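Local coordinates for bifunctional protein FolD (Thermus thermophilus, PDB 6V6Y) that catalyses the NADP-dependent oxidation of methylenetetrahydrofolate to methenyltetrahydrofolate and probably also the hydrolysis of that product to 10-formyltetrahydrofolate, working as a homodimer, at residues A[114-119]-A[267-272]; A[221-226]-A[237-242]. All blocks are in the same frame, centred on the assembly; numbering follows the deposited sequence.

Contact 1: residues A[114-119]-A[267-272]; sequences KDVDGF and GNTLEA
V116 faces N268 with their CA atoms 5.3 Å apart, and K114 faces A272 at 5.5 Å between CA atoms, so the loop 114-119 runs against the helix turn 267-272 while a type I beta turn from D115 to G118 bends it. The polar link is the bond from N268 ND2 to V116 O, 2.7 Å long with an N-H...O angle of 158°. The acceptor lies near the plane of the N268 amide, whereas the donor is tilted 25° from the carbonyl plane of V116. The same ND2 also bonds to F135 O, so one amide nitrogen serves two backbone carbonyls from different loops. An alanine in place of N268 would probably leave both carbonyls without this donor and open a gap beside V116. The apolar part rests on V116 CG1, which lies 3.7 Å from T269 CA and 4.1 Å from A272 CB. With CG1 anti to its own carbonyl carbon, this methyl reaches the helix backbone itself. T269 OG1, 3.8 Å from V116 CG1, is hydrogen-bonded to L265 O one helical turn earlier. The contact joins the loop between helices 103-109 and 121-129 to the C-terminal helix 257-276, with V116 also touching L92 of strand 90-93 and N268 touching C137 and L140 of helix 137-148.

Contact 2: residues A[221-226]-A[237-242]; sequences AIVVDV and GDVHPE. With NAP (NADP nicotinamide-adenine-dinucleotide phosphate), chain B.
D225 OD1 accepts the backbone N-H of D238 at 2.8 Å and also that of G227, just beyond its own segment. D225 belongs to strand 222-225 of the parallel sheet in the Rossmann-type NADP-binding domain, and its carboxylate ties that strand to the loop 237-242, which follows the hairpin formed by strands 229-231 and 234-236. D238 N meets OD1 on the syn lone pair. The second oxygen, D225 OD2, accepts V239 N at 3.0 Å from above the carboxylate plane, 48° out of it. Two consecutive loop amides therefore hold the two oxygens, which fixes the rotation of the group; CG anti to the backbone N (chi1 -172°) carries it across to the loop. These amides would probably favour a negative charge on D225, although D238 OD2 is only 4.2 Å from D225 OD1. The carboxylate of D238 has its own donors, N229 ND2 for OD1 and the backbone amides of V206 and G207 for OD2. G237 packs closely, its CA 3.2 Å from D225 OD2, and a CB on this residue would clash with that oxygen. Beyond the carboxylate, V239 CG2 lies 3.5 Å from D225 CG and also meets V223, adding an apolar patch that L250 of strand 249-250 extends. Just past the strand, V226 borders the cofactor: its carbonyl O is 3.2 Å from C2N of the nicotinamide ring.

Contacts 1 and 2 lie on opposite sides of the chain's centre, with centres 28 Å apart and nearest atoms about 11 Å apart, so they do not touch. In sequence, both segments of contact 2 fall between 114-119 and 267-272. Contact 1 packs the C-terminal helix 257-276 against the loop that follows helix 103-109, beside strand 90-93, whereas contact 2 ties strand 222-225 of the Rossmann-type domain to a loop of the same domain. V226 of contact 2 belongs to the observed NADP pocket, while the N268 side chain is about 12 Å from the bound NADP. Helix 137-148 touches both, through N268 and V226, and helix 257-276 also supplies T261, hydrogen-bonded to NADP.

Contact 1: residues A[114-119]-A[267-272]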
loop_
_atom_site.group_PDB
_atom_site.type_symbol
_atom_site.label_atom_id
_atom_site.label_comp_id
_atom_site.label_asym_id
_atom_site.label_seq_id
_atom_site.Cartn_x
_atom_site.Cartn_y
_atom_site.Cartn_z
ATOM N N LYS A 114 -11.194 2.862 -16.303
ATOM C CA LYS A 114 -12.563 2.393 -16.161
ATOM C C LYS A 114 -12.723 1.515 -14.926
ATOM O O LYS A 114 -13.792 0.931 -14.709
ATOM C CB LYS A 114 -12.984 1.639 -17.427
ATOM C CG LYS A 114 -12.976 2.502 -18.708
ATOM C CD LYS A 114 -13.360 1.667 -19.928
ATOM C CE LYS A 114 -13.300 2.462 -21.252
ATOM N NZ LYS A 114 -14.111 1.810 -22.349
ATOM N N ASP A 115 -11.676 1.421 -14.109
ATOM C CA ASP A 115 -11.616 0.468 -13.005
ATOM C C ASP A 115 -12.273 1.082 -11.760
ATOM O O ASP A 115 -11.625 1.432 -10.765
ATOM C CB ASP A 115 -10.163 0.072 -12.778
ATOM C CG ASP A 115 -9.969 -0.759 -11.551
ATOM O OD1 ASP A 115 -10.811 -1.644 -11.282
ATOM O OD2 ASP A 115 -8.961 -0.518 -10.863
ATOM N N VAL A 116 -13.604 1.209 -11.832
ATOM C CA VAL A 116 -14.367 1.886 -10.786
ATOM C C VAL A 116 -14.215 1.234 -9.409
ATOM O O VAL A 116 -14.412 1.904 -8.397
ATOM C CB VAL A 116 -15.845 1.966 -11.204
ATOM C CG1 VAL A 116 -15.997 2.969 -12.345
ATOM C CG2 VAL A 116 -16.355 0.584 -11.630
ATOM N N ASP A 117 -13.859 -0.056 -9.340
ATOM C CA ASP A 117 -13.594 -0.714 -8.055
ATOM C C ASP A 117 -12.163 -0.495 -7.541
ATOM O O ASP A 117 -11.877 -0.835 -6.383
ATOM C CB ASP A 117 -13.869 -2.225 -8.170
ATOM C CG ASP A 117 -15.207 -2.639 -7.545
ATOM O OD1 ASP A 117 -15.741 -1.911 -6.679
ATOM O OD2 ASP A 117 -15.718 -3.715 -7.902
ATOM N N GLY A 118 -11.254 0.025 -8.375
ATOM C CA GLY A 118 -9.925 0.406 -7.927
ATOM C C GLY A 118 -8.972 -0.731 -7.635
ATOM O O GLY A 118 -8.009 -0.533 -6.891
ATOM N N PHE A 119 -9.192 -1.914 -8.214
ATOM C CA PHE A 119 -8.365 -3.077 -7.920
ATOM C C PHE A 119 -7.170 -3.220 -8.860
ATOM O O PHE A 119 -6.244 -3.979 -8.551
ATOM C CB PHE A 119 -9.211 -4.357 -7.967
ATOM C CG PHE A 119 -10.270 -4.425 -6.893
ATOM C CD1 PHE A 119 -10.095 -3.759 -5.684
ATOM C CD2 PHE A 119 -11.437 -5.165 -7.087
ATOM C CE1 PHE A 119 -11.071 -3.813 -4.686
ATOM C CE2 PHE A 119 -12.413 -5.232 -6.101
ATOM C CZ PHE A 119 -12.238 -4.547 -4.901
ATOM N N GLY A 267 -19.778 7.545 -7.354
ATOM C CA GLY A 267 -18.823 8.632 -7.485
ATOM C C GLY A 267 -17.594 8.239 -8.282
ATOM O O GLY A 267 -17.029 9.054 -9.018
ATOM N N ASN A 268 -17.159 6.986 -8.157
ATOM C CA ASN A 268 -16.023 6.546 -8.965
ATOM C C ASN A 268 -16.416 6.422 -10.432
ATOM O O ASN A 268 -15.558 6.544 -11.321
ATOM C CB ASN A 268 -15.488 5.204 -8.463
ATOM C CG ASN A 268 -14.352 5.340 -7.458
ATOM O OD1 ASN A 268 -13.931 6.441 -7.091
ATOM N ND2 ASN A 268 -13.841 4.193 -7.008
ATOM N N THR A 269 -17.700 6.152 -10.701
ATOM C CA THR A 269 -18.149 6.019 -12.084
ATOM C C THR A 269 -18.107 7.371 -12.796
ATOM O O THR A 269 -17.578 7.484 -13.907
ATOM C CB THR A 269 -19.548 5.406 -12.122
ATOM O OG1 THR A 269 -19.493 4.088 -11.576
ATOM C CG2 THR A 269 -20.064 5.308 -13.560
ATOM N N LEU A 270 -18.642 8.411 -12.156
ATOM C CA LEU A 270 -18.446 9.773 -12.639
ATOM C C LEU A 270 -16.967 10.073 -12.862
ATOM O O LEU A 270 -16.570 10.547 -13.932
ATOM C CB LEU A 270 -19.046 10.760 -11.638
ATOM C CG LEU A 270 -19.018 12.251 -11.987
ATOM C CD1 LEU A 270 -19.285 12.501 -13.483
ATOM C CD2 LEU A 270 -20.019 13.025 -11.111
ATOM N N GLU A 271 -16.132 9.791 -11.859
ATOM C CA GLU A 271 -14.728 10.170 -11.943
ATOM C C GLU A 271 -14.052 9.502 -13.129
ATOM O O GLU A 271 -13.312 10.148 -13.877
ATOM C CB GLU A 271 -14.008 9.809 -10.644
ATOM C CG GLU A 271 -14.198 10.830 -9.545
ATOM C CD GLU A 271 -13.365 12.063 -9.784
ATOM O OE1 GLU A 271 -13.816 13.166 -9.392
ATOM O OE2 GLU A 271 -12.260 11.921 -10.373
ATOM N N ALA A 272 -14.290 8.198 -13.307
ATOM C CA ALA A 272 -13.720 7.476 -14.439
ATOM C C ALA A 272 -14.123 8.125 -15.756
ATOM O O ALA A 272 -13.296 8.265 -16.662
ATOM C CB ALA A 272 -14.160 6.010 -14.408
#

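Contact 2: residues A[221-226]-A[237-242]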
loop_
_atom_site.group_PDB
_atom_site.type_symbol
_atom_site.label_atom_id
_atom_site.label_comp_id
_atom_site.label_asym_id
_atom_site.label_seq_id
_atom_site.Cartn_x
_atom_site.Cartn_y
_atom_site.Cartn_z
ATOM N N ALA A 221 -14.744 5.598 21.799
ATOM C CA ALA A 221 -14.200 5.336 20.475
ATOM C C ALA A 221 -15.270 5.524 19.410
ATOM O O ALA A 221 -16.468 5.368 19.669
ATOM C CB ALA A 221 -13.638 3.920 20.395
ATOM N N ILE A 222 -14.827 5.883 18.206
ATOM C CA ILE A 222 -15.671 5.861 17.011
ATOM C C ILE A 222 -15.480 4.503 16.350
ATOM O O ILE A 222 -14.364 4.163 15.939
ATOM C CB ILE A 222 -15.295 6.994 16.043
ATOM C CG1 ILE A 222 -15.185 8.330 16.782
ATOM C CG2 ILE A 222 -16.247 7.046 14.841
ATOM C CD1 ILE A 222 -16.462 9.081 16.897
ATOM N N VAL A 223 -16.550 3.719 16.250
ATOM C CA VAL A 223 -16.475 2.341 15.770
ATOM C C VAL A 223 -17.208 2.239 14.434
ATOM O O VAL A 223 -18.404 2.556 14.343
ATOM C CB VAL A 223 -17.049 1.360 16.802
ATOM C CG1 VAL A 223 -17.008 -0.064 16.255
ATOM C CG2 VAL A 223 -16.265 1.461 18.117
ATOM N N VAL A 224 -16.494 1.775 13.407
ATOM C CA VAL A 224 -17.013 1.602 12.050
ATOM C C VAL A 224 -17.035 0.107 11.740
ATOM O O VAL A 224 -15.992 -0.550 11.770
ATOM C CB VAL A 224 -16.162 2.370 11.028
ATOM C CG1 VAL A 224 -16.653 2.122 9.618
ATOM C CG2 VAL A 224 -16.172 3.865 11.361
ATOM N N ASP A 225 -18.217 -0.429 11.443
ATOM C CA ASP A 225 -18.439 -1.867 11.320
ATOM C C ASP A 225 -18.692 -2.217 9.858
ATOM O O ASP A 225 -19.794 -2.020 9.345
ATOM C CB ASP A 225 -19.610 -2.282 12.199
ATOM C CG ASP A 225 -19.787 -3.791 12.289
ATOM O OD1 ASP A 225 -19.122 -4.549 11.547
ATOM O OD2 ASP A 225 -20.613 -4.220 13.122
ATOM N N VAL A 226 -17.681 -2.780 9.196
ATOM C CA VAL A 226 -17.789 -3.120 7.775
ATOM C C VAL A 226 -18.394 -4.500 7.555
ATOM O O VAL A 226 -18.791 -4.822 6.425
ATOM C CB VAL A 226 -16.395 -3.011 7.108
ATOM C CG1 VAL A 226 -16.474 -3.155 5.595
ATOM C CG2 VAL A 226 -15.726 -1.676 7.474
ATOM N N GLY A 237 -23.362 -7.252 11.869
ATOM C CA GLY A 237 -22.031 -6.701 11.742
ATOM C C GLY A 237 -20.989 -7.585 12.417
ATOM O O GLY A 237 -21.283 -8.625 13.011
ATOM N N ASP A 238 -19.727 -7.166 12.287
ATOM C CA ASP A 238 -18.653 -7.819 13.027
ATOM C C ASP A 238 -18.557 -7.328 14.455
ATOM O O ASP A 238 -17.802 -7.902 15.241
ATOM C CB ASP A 238 -17.298 -7.587 12.373
ATOM C CG ASP A 238 -17.230 -8.121 10.982
ATOM O OD1 ASP A 238 -17.897 -9.137 10.694
ATOM O OD2 ASP A 238 -16.492 -7.524 10.177
ATOM N N VAL A 239 -19.280 -6.274 14.797
ATOM C CA VAL A 239 -19.189 -5.636 16.099
ATOM C C VAL A 239 -20.458 -5.955 16.886
ATOM O O VAL A 239 -21.572 -5.810 16.370
ATOM C CB VAL A 239 -18.979 -4.123 15.939
ATOM C CG1 VAL A 239 -18.918 -3.462 17.289
ATOM C CG2 VAL A 239 -17.700 -3.850 15.107
ATOM N N HIS A 240 -20.287 -6.411 18.118
ATOM C CA HIS A 240 -21.429 -6.724 18.965
ATOM C C HIS A 240 -22.174 -5.448 19.361
ATOM O O HIS A 240 -21.542 -4.462 19.759
ATOM C CB HIS A 240 -20.962 -7.454 20.225
ATOM C CG HIS A 240 -22.065 -8.146 20.956
ATOM N ND1 HIS A 240 -22.896 -7.493 21.841
ATOM C CD2 HIS A 240 -22.494 -9.432 20.910
ATOM C CE1 HIS A 240 -23.783 -8.349 22.316
ATOM N NE2 HIS A 240 -23.563 -9.531 21.766
ATOM N N PRO A 241 -23.515 -5.445 19.299
ATOM C CA PRO A 241 -24.271 -4.217 19.635
ATOM C C PRO A 241 -24.027 -3.695 21.040
ATOM O O PRO A 241 -24.235 -2.499 21.273
ATOM C CB PRO A 241 -25.746 -4.618 19.431
ATOM C CG PRO A 241 -25.748 -6.072 19.050
ATOM C CD PRO A 241 -24.354 -6.449 18.622
ATOM N N GLU A 242 -23.546 -4.525 21.974
ATOM C CA GLU A 242 -23.191 -4.014 23.296
ATOM C C GLU A 242 -22.150 -2.901 23.234
ATOM O O GLU A 242 -22.006 -2.148 24.205
ATOM C CB GLU A 242 -22.669 -5.147 24.174
ATOM C CG GLU A 242 -21.269 -5.609 23.794
ATOM C CD GLU A 242 -20.808 -6.808 24.606
ATOM O OE1 GLU A 242 -19.641 -7.240 24.431
ATOM O OE2 GLU A 242 -21.617 -7.314 25.424
HETATM P PA NAP B . -11.435 -11.097 3.899
HETATM O O1A NAP B . -12.469 -12.077 3.498
HETATM O O2A NAP B . -10.291 -11.108 2.960
HETATM O O5B NAP B . -10.955 -11.395 5.406
HETATM C C5B NAP B . -11.046 -10.372 6.373
HETATM C C4B NAP B . -9.791 -10.316 7.235
HETATM O O4B NAP B . -10.146 -10.336 8.602
HETATM C C3B NAP B . -8.850 -11.485 6.997
HETATM O O3B NAP B . -7.785 -11.061 6.177
HETATM C C2B NAP B . -8.377 -11.918 8.378
HETATM O O2B NAP B . -7.002 -11.673 8.586
HETATM C C1B NAP B . -9.198 -11.075 9.347
HETATM N N9A NAP B . -9.865 -11.938 10.342
HETATM C C8A NAP B . -10.819 -12.888 10.086
HETATM N N7A NAP B . -11.177 -13.464 11.256
HETATM C C5A NAP B . -10.469 -12.894 12.256
HETATM C C6A NAP B . -10.450 -13.107 13.629
HETATM N N6A NAP B . -11.241 -14.026 14.176
HETATM N N1A NAP B . -9.604 -12.360 14.423
HETATM C C2A NAP B . -8.788 -11.408 13.849
HETATM N N3A NAP B . -8.813 -11.202 12.484
HETATM C C4A NAP B . -9.637 -11.936 11.696
HETATM O O3 NAP B . -12.085 -9.628 4.009
HETATM P PN NAP B . -13.287 -8.916 3.209
HETATM O O1N NAP B . -13.278 -9.414 1.816
HETATM O O2N NAP B . -13.228 -7.462 3.480
HETATM O O5D NAP B . -14.575 -9.523 3.958
HETATM C C5D NAP B . -14.781 -9.252 5.326
HETATM C C4D NAP B . -16.243 -8.915 5.589
HETATM O O4D NAP B . -16.546 -7.604 5.144
HETATM C C3D NAP B . -17.162 -9.871 4.844
HETATM O O3D NAP B . -18.044 -10.487 5.751
HETATM C C2D NAP B . -17.941 -9.004 3.882
HETATM O O2D NAP B . -19.302 -9.364 3.894
HETATM C C1D NAP B . -17.766 -7.601 4.430
HETATM N N1N NAP B . -17.747 -6.613 3.336
HETATM C C2N NAP B . -18.689 -5.625 3.321
HETATM C C3N NAP B . -18.700 -4.683 2.302
HETATM C C7N NAP B . -19.670 -3.541 2.357
HETATM O O7N NAP B . -19.748 -2.655 1.265
HETATM N N7N NAP B . -20.429 -3.393 3.440
HETATM C C4N NAP B . -17.744 -4.744 1.296
HETATM C C5N NAP B . -16.790 -5.753 1.323
HETATM C C6N NAP B . -16.801 -6.686 2.353
HETATM P P2B NAP B . -5.866 -12.590 7.900
HETATM O O1X NAP B . -5.678 -12.173 6.461
HETATM O O2X NAP B . -4.571 -12.388 8.651
HETATM O O3X NAP B . -6.273 -14.043 7.958
#